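PDB 5OIU: type IV pilus assembly protein PilF, which probably hydrolyses ATP as a hexameric motor that powers the assembly of type IV pili. Local coordinates for residues Q9-Q14 / N58-V63; F20-S25 / V38-D43; D26-P31 / G104-M109. One frame throughout, in Å; residues are numbered along the deposited sequence.

Interaction 1 (Q9-Q14 / N58-V63)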
loop_
_atom_site.group_PDB
_atom_site.type_symbol
_atom_site.label_atom_id
_atom_site.label_comp_id
_atom_site.label_asym_id
_atom_site.label_seq_id
_atom_site.Cartn_x
_atom_site.Cartn_y
_atom_site.Cartn_z
ATOM N N GLN C 9 46.375 -4.618 19.233
ATOM C CA GLN C 9 46.626 -4.623 17.794
ATOM C C GLN C 9 47.731 -5.597 17.431
ATOM O O GLN C 9 47.670 -6.260 16.391
ATOM C CB GLN C 9 46.988 -3.222 17.319
ATOM C CG GLN C 9 46.434 -2.874 15.964
ATOM C CD GLN C 9 46.349 -1.392 15.776
ATOM O OE1 GLN C 9 46.066 -0.651 16.726
ATOM N NE2 GLN C 9 46.592 -0.936 14.551
ATOM N N LYS C 10 48.756 -5.682 18.275
ATOM C CA LYS C 10 49.859 -6.600 18.035
ATOM C C LYS C 10 49.410 -8.040 18.206
ATOM O O LYS C 10 49.922 -8.943 17.527
ATOM C CB LYS C 10 51.014 -6.261 18.982
ATOM C CG LYS C 10 52.142 -7.273 19.010
ATOM C CD LYS C 10 53.309 -6.793 19.863
ATOM C CE LYS C 10 54.432 -7.817 19.881
ATOM N NZ LYS C 10 54.311 -8.748 21.023
ATOM N N PHE C 11 48.441 -8.272 19.091
ATOM C CA PHE C 11 47.922 -9.621 19.273
ATOM C C PHE C 11 47.139 -10.072 18.044
ATOM O O PHE C 11 47.376 -11.165 17.512
ATOM C CB PHE C 11 47.050 -9.684 20.522
ATOM C CG PHE C 11 46.430 -11.022 20.732
ATOM C CD1 PHE C 11 47.160 -12.041 21.322
ATOM C CD2 PHE C 11 45.132 -11.280 20.298
ATOM C CE1 PHE C 11 46.608 -13.293 21.504
ATOM C CE2 PHE C 11 44.578 -12.519 20.463
ATOM C CZ PHE C 11 45.318 -13.532 21.072
ATOM N N VAL C 12 46.188 -9.253 17.593
ATOM C CA VAL C 12 45.401 -9.630 16.426
ATOM C C VAL C 12 46.335 -9.980 15.278
ATOM O O VAL C 12 46.241 -11.060 14.682
ATOM C CB VAL C 12 44.409 -8.511 16.047
ATOM C CG1 VAL C 12 43.622 -8.876 14.798
ATOM C CG2 VAL C 12 43.450 -8.259 17.179
ATOM N N LYS C 13 47.303 -9.100 15.000
ATOM C CA LYS C 13 48.206 -9.328 13.877
ATOM C C LYS C 13 49.002 -10.612 14.050
ATOM O O LYS C 13 49.388 -11.238 13.060
ATOM C CB LYS C 13 49.133 -8.127 13.692
ATOM C CG LYS C 13 48.445 -6.940 12.996
ATOM C CD LYS C 13 49.394 -5.771 12.715
ATOM C CE LYS C 13 48.648 -4.597 12.060
ATOM N NZ LYS C 13 49.502 -3.375 11.877
ATOM N N GLN C 14 49.220 -11.046 15.288
ATOM C CA GLN C 14 49.952 -12.287 15.507
ATOM C C GLN C 14 49.079 -13.509 15.262
ATOM O O GLN C 14 49.535 -14.484 14.652
ATOM C CB GLN C 14 50.520 -12.325 16.928
ATOM C CG GLN C 14 51.548 -13.433 17.186
ATOM C CD GLN C 14 52.234 -13.302 18.552
ATOM O OE1 GLN C 14 51.698 -12.683 19.477
ATOM N NE2 GLN C 14 53.425 -13.887 18.678
ATOM N N ASN C 58 37.698 -6.176 25.253
ATOM C CA ASN C 58 37.146 -5.074 24.473
ATOM C C ASN C 58 38.199 -4.454 23.553
ATOM O O ASN C 58 37.908 -4.136 22.393
ATOM C CB ASN C 58 36.522 -4.040 25.405
ATOM C CG ASN C 58 35.215 -4.531 26.012
ATOM O OD1 ASN C 58 34.264 -4.845 25.293
ATOM N ND2 ASN C 58 35.172 -4.628 27.337
ATOM N N ALA C 59 39.440 -4.319 24.033
ATOM C CA ALA C 59 40.518 -3.824 23.177
ATOM C C ALA C 59 40.709 -4.712 21.952
ATOM O O ALA C 59 40.783 -4.223 20.819
ATOM C CB ALA C 59 41.818 -3.739 23.970
ATOM N N VAL C 60 40.801 -6.026 22.165
ATOM C CA VAL C 60 40.960 -6.963 21.055
ATOM C C VAL C 60 39.773 -6.866 20.100
ATOM O O VAL C 60 39.944 -6.747 18.877
ATOM C CB VAL C 60 41.149 -8.392 21.599
ATOM C CG1 VAL C 60 40.797 -9.435 20.552
ATOM C CG2 VAL C 60 42.573 -8.579 22.051
ATOM N N ILE C 61 38.550 -6.897 20.649
ATOM C CA ILE C 61 37.344 -6.773 19.833
ATOM C C ILE C 61 37.309 -5.435 19.109
ATOM O O ILE C 61 36.729 -5.319 18.027
ATOM C CB ILE C 61 36.099 -6.996 20.722
ATOM C CG1 ILE C 61 35.965 -8.475 21.049
ATOM C CG2 ILE C 61 34.801 -6.512 20.063
ATOM C CD1 ILE C 61 35.409 -9.281 19.911
ATOM N N SER C 62 37.931 -4.407 19.677
ATOM C CA SER C 62 37.937 -3.114 19.004
ATOM C C SER C 62 38.833 -3.146 17.774
ATOM O O SER C 62 38.445 -2.676 16.700
ATOM C CB SER C 62 38.377 -2.020 19.973
ATOM O OG SER C 62 37.808 -0.774 19.605
ATOM N N VAL C 63 40.039 -3.706 17.912
ATOM C CA VAL C 63 40.948 -3.815 16.771
ATOM C C VAL C 63 40.293 -4.609 15.654
ATOM O O VAL C 63 40.335 -4.232 14.476
ATOM C CB VAL C 63 42.276 -4.464 17.196
ATOM C CG1 VAL C 63 43.170 -4.631 16.002
ATOM C CG2 VAL C 63 42.952 -3.624 18.257
#
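Gln-9 and Val-63 are the nearest CA pair, 5.8 Å apart, between helix segments 9-14 and 58-63, whose axes come within 9.1 Å and cross at -61°. No hydrogen bond links the segments, so the contact rests on apolar packing. Val-63 does most of the work. Both of its methyls meet Gln-9: CG1, anti to the backbone N (chi1 177°), lies 3.7 Å from the CG of Gln-9, while CG2 presses on the backbone itself, 3.7 Å from Gln-9 N. Only the aliphatic start of the glutamine is used, crossing the valine at about a right angle. Val-12 slides past Val-63 in the opposite sense, bringing its CG2 to 3.8 Å from Val-63 CG1. One turn back along 58-63, the CG2 of Val-60 touches CD2 of Phe-11 at 4.1 Å, and its CG1 lies more loosely by Val-12. An alanine in place of Val-63 would probably open a gap between the helices, because Gln-9 CG and N would lose their methyl neighbours and Val-12 CG2 would lose its nearest methyl partner. Ala-8, on the same helix as Gln-9, adds a small side chain against Val-60 and Val-63. Phe-11 and Val-60 also both rest on Leu-52 of strand 45-52, whereas Ile-61 turns from the helix pair to pack on Glu-105 and Ala-107 of strand 104-111, so helices 6-22 and 57-67 lie next to each other on the same face of the sheet.

Interaction 2 (F20-S25 / V38-D43)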
loop_
_atom_site.group_PDB
_atom_site.type_symbol
_atom_site.label_atom_id
_atom_site.label_comp_id
_atom_site.label_asym_id
_atom_site.label_seq_id
_atom_site.Cartn_x
_atom_site.Cartn_y
_atom_site.Cartn_z
ATOM N N PHE C 20 47.336 -17.868 9.259
ATOM C CA PHE C 20 47.717 -17.944 7.851
ATOM C C PHE C 20 48.831 -18.967 7.619
ATOM O O PHE C 20 48.719 -19.828 6.740
ATOM C CB PHE C 20 48.138 -16.564 7.343
ATOM C CG PHE C 20 48.535 -16.553 5.898
ATOM C CD1 PHE C 20 47.576 -16.688 4.902
ATOM C CD2 PHE C 20 49.874 -16.419 5.530
ATOM C CE1 PHE C 20 47.933 -16.682 3.563
ATOM C CE2 PHE C 20 50.245 -16.399 4.180
ATOM C CZ PHE C 20 49.275 -16.539 3.199
ATOM N N LEU C 21 49.917 -18.887 8.391
ATOM C CA LEU C 21 50.981 -19.887 8.253
ATOM C C LEU C 21 50.518 -21.287 8.658
ATOM O O LEU C 21 50.960 -22.282 8.071
ATOM C CB LEU C 21 52.192 -19.489 9.083
ATOM C CG LEU C 21 52.783 -18.120 8.771
ATOM C CD1 LEU C 21 53.679 -17.673 9.916
ATOM C CD2 LEU C 21 53.539 -18.145 7.438
ATOM N N GLN C 22 49.642 -21.394 9.657
ATOM C CA GLN C 22 49.132 -22.706 10.045
ATOM C C GLN C 22 48.308 -23.369 8.949
ATOM O O GLN C 22 48.087 -24.589 9.018
ATOM C CB GLN C 22 48.258 -22.589 11.294
ATOM C CG GLN C 22 49.037 -22.665 12.565
ATOM C CD GLN C 22 49.984 -23.833 12.545
ATOM O OE1 GLN C 22 49.627 -24.942 12.099
ATOM N NE2 GLN C 22 51.207 -23.598 13.008
ATOM N N ASP C 23 47.841 -22.590 7.958
ATOM C CA ASP C 23 46.739 -22.985 7.080
ATOM C C ASP C 23 45.441 -23.231 7.868
ATOM O O ASP C 23 44.589 -24.019 7.463
ATOM C CB ASP C 23 47.117 -24.206 6.238
ATOM C CG ASP C 23 46.657 -24.086 4.812
ATOM O OD1 ASP C 23 45.421 -24.059 4.595
ATOM O OD2 ASP C 23 47.530 -24.005 3.909
ATOM N N ALA C 24 45.264 -22.539 8.989
ATOM C CA ALA C 24 44.024 -22.640 9.748
ATOM C C ALA C 24 42.857 -22.009 8.992
ATOM O O ALA C 24 43.001 -21.001 8.287
ATOM C CB ALA C 24 44.169 -21.963 11.109
ATOM N N SER C 25 41.679 -22.605 9.168
ATOM C CA SER C 25 40.499 -22.148 8.453
ATOM C C SER C 25 39.709 -21.084 9.206
ATOM O O SER C 25 39.049 -20.267 8.564
ATOM C CB SER C 25 39.585 -23.331 8.135
ATOM O OG SER C 25 39.069 -23.866 9.326
ATOM N N VAL C 38 41.512 -18.166 22.850
ATOM C CA VAL C 38 41.660 -18.064 21.406
ATOM C C VAL C 38 41.857 -19.471 20.872
ATOM O O VAL C 38 42.723 -20.208 21.356
ATOM C CB VAL C 38 42.838 -17.148 21.032
ATOM C CG1 VAL C 38 43.078 -17.111 19.521
ATOM C CG2 VAL C 38 42.588 -15.764 21.565
ATOM N N ARG C 39 41.037 -19.858 19.903
ATOM C CA ARG C 39 41.148 -21.166 19.277
ATOM C C ARG C 39 41.320 -20.992 17.775
ATOM O O ARG C 39 40.829 -20.018 17.187
ATOM C CB ARG C 39 39.917 -22.037 19.571
ATOM C CG ARG C 39 39.632 -22.297 21.064
ATOM C CD ARG C 39 38.106 -22.407 21.352
ATOM N NE ARG C 39 37.594 -23.772 21.197
ATOM C CZ ARG C 39 36.302 -24.102 21.229
ATOM N NH1 ARG C 39 35.374 -23.173 21.420
ATOM N NH2 ARG C 39 35.932 -25.374 21.073
ATOM N N LEU C 40 42.025 -21.944 17.157
ATOM C CA LEU C 40 42.192 -22.019 15.708
ATOM C C LEU C 40 41.580 -23.324 15.231
ATOM O O LEU C 40 41.833 -24.370 15.834
ATOM C CB LEU C 40 43.680 -21.974 15.309
ATOM C CG LEU C 40 44.573 -20.788 15.725
ATOM C CD1 LEU C 40 46.005 -20.893 15.164
ATOM C CD2 LEU C 40 43.957 -19.453 15.307
ATOM N N ARG C 41 40.784 -23.285 14.154
ATOM C CA ARG C 41 40.415 -24.534 13.480
ATOM C C ARG C 41 41.514 -24.950 12.487
ATOM O O ARG C 41 41.770 -24.262 11.483
ATOM C CB ARG C 41 39.063 -24.430 12.777
ATOM C CG ARG C 41 38.446 -25.829 12.565
ATOM C CD ARG C 41 37.082 -25.841 11.870
ATOM N NE ARG C 41 36.032 -25.217 12.679
ATOM C CZ ARG C 41 35.297 -25.873 13.571
ATOM N NH1 ARG C 41 35.507 -27.176 13.759
ATOM N NH2 ARG C 41 34.351 -25.232 14.262
ATOM N N ILE C 42 42.153 -26.085 12.770
ATOM C CA ILE C 42 43.159 -26.703 11.910
ATOM C C ILE C 42 42.662 -28.090 11.523
ATOM O O ILE C 42 42.322 -28.897 12.397
ATOM C CB ILE C 42 44.525 -26.793 12.617
ATOM C CG1 ILE C 42 45.189 -25.417 12.681
ATOM C CG2 ILE C 42 45.427 -27.840 11.955
ATOM C CD1 ILE C 42 46.024 -25.235 13.925
ATOM N N ASP C 43 42.609 -28.362 10.218
ATOM C CA ASP C 43 42.157 -29.658 9.701
ATOM C C ASP C 43 40.820 -30.093 10.300
ATOM O O ASP C 43 40.609 -31.256 10.633
ATOM C CB ASP C 43 43.213 -30.737 9.935
ATOM C CG ASP C 43 44.545 -30.415 9.275
ATOM O OD1 ASP C 43 44.600 -29.571 8.352
ATOM O OD2 ASP C 43 45.547 -31.026 9.676
#
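The flat amide of Gln-22 meets Ile-42 through its OE1, 4.0 Å from Ile-42 CD1. The CG of Gln-22 also lies 4.2 Å from that Ile-42 CD1 methyl, and the bend at chi2 (-48°) folds CD back from an extended course. The flat guanidinium of Arg-41 leads away from the 20-25 segment, and its nitrogens are engaged by other partners: NE and NH2 form salt bridges with Asp-211 and Asp-213 of the second subunit, and NH1 bonds to Gly-44 O. What Arg-41 gives this contact is its backbone and the root of its side chain. Its carbonyl O accepts a hydrogen bond from Ser-25 N at 2.8 Å, moderately bent at the hydrogen (155°), and also lies 3.3 Å from Ala-24 CA. The turn feeding this bond is a Schellman motif: Asp-23 takes a positive phi and ends helix 6-22, letting the chain swing over into the antiparallel sheet as strand 26-31 begins alongside strand 36-42. Ser-25 has its OG between the backbone N and the carbonyl carbon (chi1 66°), which puts it against Arg-41 CB, at 3.5 Å, and beside Arg-41 O. Ala-24 fills the buried centre, its CB set against Ile-42 CG1 at 3.9 Å and Leu-40 CB at 4.2 Å. A backbone bond from Ser-25 to Leu-111 reaches the other neighbouring strand, while Ala-19 of the helix touches Ala-24.

Interaction 3 (D26-P31 / G104-M109)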
loop_
_atom_site.group_PDB
_atom_site.type_symbol
_atom_site.label_atom_id
_atom_site.label_comp_id
_atom_site.label_asym_id
_atom_site.label_seq_id
_atom_site.Cartn_x
_atom_site.Cartn_y
_atom_site.Cartn_z
ATOM N N ASP C 26 39.754 -21.058 10.539
ATOM C CA ASP C 26 38.966 -20.095 11.309
ATOM C C ASP C 26 39.699 -19.726 12.597
ATOM O O ASP C 26 40.468 -20.525 13.146
ATOM C CB ASP C 26 37.571 -20.654 11.649
ATOM C CG ASP C 26 36.833 -21.210 10.420
ATOM O OD1 ASP C 26 36.195 -20.406 9.713
ATOM O OD2 ASP C 26 36.892 -22.438 10.140
ATOM N N ILE C 27 39.426 -18.518 13.088
ATOM C CA ILE C 27 39.969 -18.005 14.347
ATOM C C ILE C 27 38.805 -17.646 15.254
ATOM O O ILE C 27 37.970 -16.803 14.887
ATOM C CB ILE C 27 40.843 -16.764 14.127
ATOM C CG1 ILE C 27 41.924 -17.008 13.089
ATOM C CG2 ILE C 27 41.439 -16.304 15.418
ATOM C CD1 ILE C 27 42.750 -15.764 12.845
ATOM N N HIS C 28 38.763 -18.248 16.447
ATOM C CA HIS C 28 37.713 -17.997 17.439
ATOM C C HIS C 28 38.294 -17.276 18.647
ATOM O O HIS C 28 39.223 -17.788 19.287
ATOM C CB HIS C 28 37.067 -19.293 17.925
ATOM C CG HIS C 28 36.385 -20.069 16.848
ATOM N ND1 HIS C 28 35.054 -20.418 16.917
ATOM C CD2 HIS C 28 36.855 -20.585 15.687
ATOM C CE1 HIS C 28 34.731 -21.111 15.840
ATOM N NE2 HIS C 28 35.806 -21.231 15.079
ATOM N N ILE C 29 37.707 -16.126 18.993
ATOM C CA ILE C 29 38.094 -15.340 20.160
ATOM C C ILE C 29 36.908 -15.347 21.120
ATOM O O ILE C 29 35.973 -14.543 20.980
ATOM C CB ILE C 29 38.520 -13.920 19.774
ATOM C CG1 ILE C 29 39.695 -14.011 18.793
ATOM C CG2 ILE C 29 38.930 -13.121 21.006
ATOM C CD1 ILE C 29 40.404 -12.700 18.501
ATOM N N GLU C 30 36.935 -16.262 22.097
ATOM C CA GLU C 30 35.801 -16.519 22.979
ATOM C C GLU C 30 36.032 -15.950 24.368
ATOM O O GLU C 30 36.891 -16.459 25.103
ATOM C CB GLU C 30 35.527 -18.020 23.100
ATOM C CG GLU C 30 35.711 -18.850 21.835
ATOM C CD GLU C 30 35.059 -20.225 21.966
ATOM O OE1 GLU C 30 34.537 -20.747 20.956
ATOM O OE2 GLU C 30 35.058 -20.783 23.096
ATOM N N PRO C 31 35.246 -14.972 24.809
ATOM C CA PRO C 31 35.221 -14.654 26.243
ATOM C C PRO C 31 34.610 -15.811 27.029
ATOM O O PRO C 31 33.587 -16.371 26.640
ATOM C CB PRO C 31 34.350 -13.393 26.310
ATOM C CG PRO C 31 33.423 -13.551 25.158
ATOM C CD PRO C 31 34.195 -14.260 24.067
ATOM N N GLY C 104 30.620 -11.399 26.984
ATOM C CA GLY C 104 31.110 -10.357 26.112
ATOM C C GLY C 104 30.939 -10.774 24.673
ATOM O O GLY C 104 30.157 -11.675 24.358
ATOM N N GLU C 105 31.682 -10.135 23.779
ATOM C CA GLU C 105 31.546 -10.400 22.353
ATOM C C GLU C 105 32.551 -11.448 21.894
ATOM O O GLU C 105 33.749 -11.350 22.182
ATOM C CB GLU C 105 31.721 -9.122 21.543
ATOM C CG GLU C 105 30.646 -8.106 21.839
ATOM C CD GLU C 105 30.789 -6.880 20.980
ATOM O OE1 GLU C 105 31.535 -5.962 21.391
ATOM O OE2 GLU C 105 30.179 -6.857 19.884
ATOM N N LYS C 106 32.054 -12.446 21.178
ATOM C CA LYS C 106 32.890 -13.456 20.563
ATOM C C LYS C 106 33.112 -13.060 19.118
ATOM O O LYS C 106 32.190 -12.607 18.439
ATOM C CB LYS C 106 32.254 -14.844 20.640
ATOM C CG LYS C 106 32.981 -15.851 19.778
ATOM C CD LYS C 106 32.478 -17.272 19.916
ATOM C CE LYS C 106 33.339 -18.184 19.043
ATOM N NZ LYS C 106 33.015 -19.611 19.138
ATOM N N ALA C 107 34.340 -13.194 18.652
ATOM C CA ALA C 107 34.652 -12.858 17.275
ATOM C C ALA C 107 35.120 -14.118 16.570
ATOM O O ALA C 107 35.946 -14.863 17.107
ATOM C CB ALA C 107 35.709 -11.761 17.214
ATOM N N VAL C 108 34.565 -14.387 15.390
ATOM C CA VAL C 108 35.048 -15.468 14.541
ATOM C C VAL C 108 35.571 -14.838 13.262
ATOM O O VAL C 108 34.915 -13.965 12.675
ATOM C CB VAL C 108 33.961 -16.521 14.240
ATOM C CG1 VAL C 108 34.472 -17.523 13.206
ATOM C CG2 VAL C 108 33.553 -17.278 15.508
ATOM N N MET C 109 36.762 -15.249 12.849
ATOM C CA MET C 109 37.318 -14.822 11.576
ATOM C C MET C 109 37.605 -16.059 10.735
ATOM O O MET C 109 38.508 -16.838 11.062
ATOM C CB MET C 109 38.571 -13.978 11.794
ATOM C CG MET C 109 38.267 -12.536 12.162
ATOM S SD MET C 109 39.715 -11.539 12.543
ATOM C CE MET C 109 40.501 -12.533 13.817
#
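Ile-27 with Met-109 and Ile-29 with Ala-107 are the hydrogen-bonded pairs of an antiparallel strand pair, each joined by two backbone bonds. Ile-27 N to Met-109 O and Met-109 N to Ile-27 O both measure 2.8 Å; His-28 and Val-108 form the non-hydrogen-bonded pair between them. These are the two central strands of a six-stranded antiparallel sheet, consistent with the PAS-like domain of secretion ATPases. The polar side-chain contacts lie on the face carrying His-28. The extended Lys-106 chain runs beside Glu-30, and its NZ is held twice: by a salt bridge to Glu-30 OE1 at 2.6 Å, on the anti side of the carboxylate and 33° out of its plane, and by a hydrogen bond to His-28 ND1 at 3.1 Å, in the ring plane. With ND1 accepting, NE2 would probably carry the proton for its bond to Asp-211 of the second subunit, while Arg-39 shares Glu-30 OE1. Over one ring face of His-28, Val-108 CG2 makes a CH-pi contact, 4.1 Å from the centroid. Apolar contacts occupy the opposite face, where Ile-27 CD1 meets Met-109 CE at 4.1 Å, Ile-29 CB faces Ala-107 CB more loosely at 4.4 Å, and Val-15 and Ala-19 of helix 6-22 pack on Ile-27.

In the fold
From the N terminus, helix 6-22 enters two of the contacts: near its start it meets helix 57-67 in interaction 1, and its end leads into interaction 2. Interaction 1 closes the long loop from 14 to 58; the short loop of interaction 2, from 25 to 38, falls wholly within it. Interaction 3 closes the longest loop, from 31 to 104, and crosses both, since it starts inside each loop and ends beyond it. Phe-11 joins interactions 1 and 2 by packing on Val-38, Val-60 reaches Ile-29, and Leu-40 packs on Ile-27. Helices 6-22 and 57-67 are thus tied to one sheet, whose other face meets the second subunit.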